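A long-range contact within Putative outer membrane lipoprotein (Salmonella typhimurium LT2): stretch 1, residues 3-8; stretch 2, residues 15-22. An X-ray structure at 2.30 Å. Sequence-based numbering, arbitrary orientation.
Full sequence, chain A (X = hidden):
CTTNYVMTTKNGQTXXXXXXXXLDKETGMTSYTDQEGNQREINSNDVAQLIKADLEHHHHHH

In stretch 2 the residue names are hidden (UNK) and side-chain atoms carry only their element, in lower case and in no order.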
# COMPACT_ATOMS: atom_id res chain seq x y z
N THR A 3 -8.75 6.20 4.37
CA THR A 3 -7.87 7.31 3.91
C THR A 3 -6.42 6.83 3.92
O THR A 3 -5.62 7.21 3.06
CB THR A 3 -7.97 8.54 4.84
OG1 THR A 3 -9.28 8.61 5.42
CG2 THR A 3 -7.71 9.82 4.05
N ASN A 4 -6.08 6.01 4.90
CA ASN A 4 -4.72 5.48 5.01
C ASN A 4 -4.72 3.96 4.98
O ASN A 4 -5.58 3.31 5.57
CB ASN A 4 -4.05 5.95 6.30
CG ASN A 4 -3.42 7.32 6.17
OD1 ASN A 4 -3.21 8.01 7.17
ND2 ASN A 4 -3.11 7.73 4.95
N TYR A 5 -3.75 3.41 4.27
CA TYR A 5 -3.58 1.98 4.18
C TYR A 5 -2.13 1.75 4.51
O TYR A 5 -1.29 2.63 4.28
CB TYR A 5 -3.85 1.47 2.77
CG TYR A 5 -5.29 1.10 2.50
CD1 TYR A 5 -6.28 2.07 2.39
CD2 TYR A 5 -5.67 -0.23 2.34
CE1 TYR A 5 -7.61 1.72 2.13
CE2 TYR A 5 -6.99 -0.59 2.08
CZ TYR A 5 -7.95 0.39 1.97
OH TYR A 5 -9.26 0.03 1.71
N VAL A 6 -1.84 0.59 5.08
CA VAL A 6 -0.48 0.23 5.42
C VAL A 6 -0.12 -0.97 4.58
O VAL A 6 -0.78 -2.01 4.62
CB VAL A 6 -0.32 -0.12 6.90
CG1 VAL A 6 1.09 -0.63 7.17
CG2 VAL A 6 -0.61 1.11 7.74
N MSE A 7 0.94 -0.80 3.80
CA MSE A 7 1.45 -1.81 2.90
C MSE A 7 2.69 -2.45 3.49
O MSE A 7 3.60 -1.76 3.94
CB MSE A 7 1.79 -1.16 1.56
CG MSE A 7 2.43 -2.08 0.54
SE MSE A 7 2.97 -1.09 -1.04
CE MSE A 7 1.28 -1.01 -1.95
N THR A 8 2.73 -3.78 3.48
CA THR A 8 3.89 -4.50 3.97
C THR A 8 4.51 -5.20 2.77
O THR A 8 3.83 -5.92 2.04
CB THR A 8 3.50 -5.54 5.02
OG1 THR A 8 2.89 -4.87 6.13
CG2 THR A 8 4.74 -6.29 5.52
N UNK A 15 5.07 0.64 4.68
CA UNK A 15 4.81 1.91 4.00
C UNK A 15 3.36 2.32 4.12
O UNK A 15 2.46 1.54 3.85
c UNK A 15 4.79 3.04 1.75
c UNK A 15 5.18 1.78 2.51
c UNK A 15 7.02 0.44 1.40
c UNK A 15 6.68 1.52 2.39
N UNK A 16 3.13 3.57 4.55
CA UNK A 16 1.78 4.10 4.70
C UNK A 16 1.36 4.78 3.40
O UNK A 16 2.15 5.49 2.79
c UNK A 16 2.18 4.52 7.15
c UNK A 16 0.33 5.71 5.97
c UNK A 16 1.72 5.15 5.85
N UNK A 17 0.13 4.56 2.96
CA UNK A 17 -0.32 5.19 1.73
C UNK A 17 -1.55 6.06 1.95
O UNK A 17 -2.21 5.98 2.98
c UNK A 17 0.47 3.12 0.46
c UNK A 17 -0.67 4.13 0.65
o UNK A 17 -1.86 3.43 1.04
N UNK A 18 -1.83 6.91 0.96
CA UNK A 18 -2.99 7.79 1.01
C UNK A 18 -3.96 7.13 0.04
O UNK A 18 -3.69 7.05 -1.16
c UNK A 18 -1.20 11.28 0.81
o UNK A 18 -1.10 11.57 -0.39
n UNK A 18 -1.07 12.19 1.77
c UNK A 18 -2.62 9.19 0.52
c UNK A 18 -1.45 9.85 1.26
N UNK A 19 -5.07 6.63 0.57
CA UNK A 19 -6.04 5.95 -0.28
C UNK A 19 -5.61 4.51 -0.52
O UNK A 19 -4.46 4.16 -0.28
N UNK A 20 -6.53 3.68 -0.99
CA UNK A 20 -6.24 2.27 -1.26
C UNK A 20 -5.46 2.08 -2.55
O UNK A 20 -5.88 2.54 -3.61
c UNK A 20 -8.44 -2.27 -1.93
c UNK A 20 -7.35 -0.01 -1.70
c UNK A 20 -7.54 1.47 -1.34
c UNK A 20 -8.68 -0.76 -1.79
n UNK A 20 -9.71 -3.07 -1.98
N UNK A 21 -4.31 1.40 -2.48
CA UNK A 21 -3.49 1.16 -3.67
C UNK A 21 -4.28 0.39 -4.73
O UNK A 21 -5.17 -0.38 -4.39
c UNK A 21 -2.30 0.37 -3.12
c UNK A 21 -3.60 0.95 -1.27
c UNK A 21 -2.16 0.92 -1.73
N UNK A 22 -3.95 0.61 -6.00
CA UNK A 22 -4.67 -0.05 -7.08
C UNK A 22 -3.79 -1.08 -7.79
O UNK A 22 -2.62 -0.83 -8.06
c UNK A 22 -7.43 1.35 -6.97
n UNK A 22 -7.65 1.39 -5.66
c UNK A 22 -5.18 0.98 -8.08
o UNK A 22 -8.21 0.82 -7.76
c UNK A 22 -6.14 1.99 -7.46

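Position 15 carries four carbons, forked at the first, with one arm two carbons long. Its backbone forms a hydrogen-bonded antiparallel pair with M7, a selenomethionine: N of position 15 donates to M7 O at 2.9 Å, and M7 N donates to O of position 15 at 2.8 Å. A fork at CB with a longer arm is isoleucine, I15, and it points to the same sheet face as M7.

Position 16 has one carbon carrying two more, on the sheet face shared with N4 and V6. One of the two outer carbons lies 4.4 Å from V6 CG2, and the other sits 4.1 Å from N4 CG. Three carbons forked at CB, without a polar atom, make valine: V16.

At position 17 the first carbon bears one oxygen and one carbon, and the oxygen lies 3.3 Å from Y5 CB. The backbone pairs with Y5, strongly one way (N of position 17 to Y5 O, 2.7 Å) and more loosely the other (Y5 N to O of position 17, 3.3 Å). That same O also accepts from N4 ND2 at 2.8 Å. The branch identifies threonine, T17, whose OG1 donates to O of position 19 at 3.0 Å.

Position 18 shows three carbons, the third carrying an oxygen and a nitrogen. Its side chain extends into exposed surroundings and adds little, but its CA makes a CA-H...O contact with T3 O at 3.4 Å. This is glutamine, Q18.

Position 19 has no side-chain atoms and a positive phi of 82°. Its N donates to T3 O at 2.6 Å. With psi at 164°, a CB would jam against the carbonyl O of Q18, so the backbone alone calls for glycine, G19.

Position 20 is four carbons in a row ending in nitrogen. Its CB lies over one face of the Y5 ring, 3.5 Å from Y5 CE1, in a CH-pi contact, while the amine end leads away. This is lysine, K20, all four chi angles t.

Position 21 has three carbons closing a ring onto the backbone N. Ring carbons approach Y5 CB and M7 CE. It is proline, P21: CD is 4.1 Å from Y5 CB, CG 4.0 Å from M7 CE.

Position 22 again has three carbons ending in oxygen and nitrogen, and misses stretch 1. This is glutamine, Q22; its NE2 donates to K20 O at 2.9 Å.

The rule is a division by face. Backbone hydrogen bonds set the antiparallel register; N4, V6, V16 and Q18 share one face, Y5, M7, I15 and T17 the other. The chain beyond G19 lays K20 over the Y5 ring and sets P21 against Y5 and M7.

Stretch 2, residues 15-22: IVTQGKPQ
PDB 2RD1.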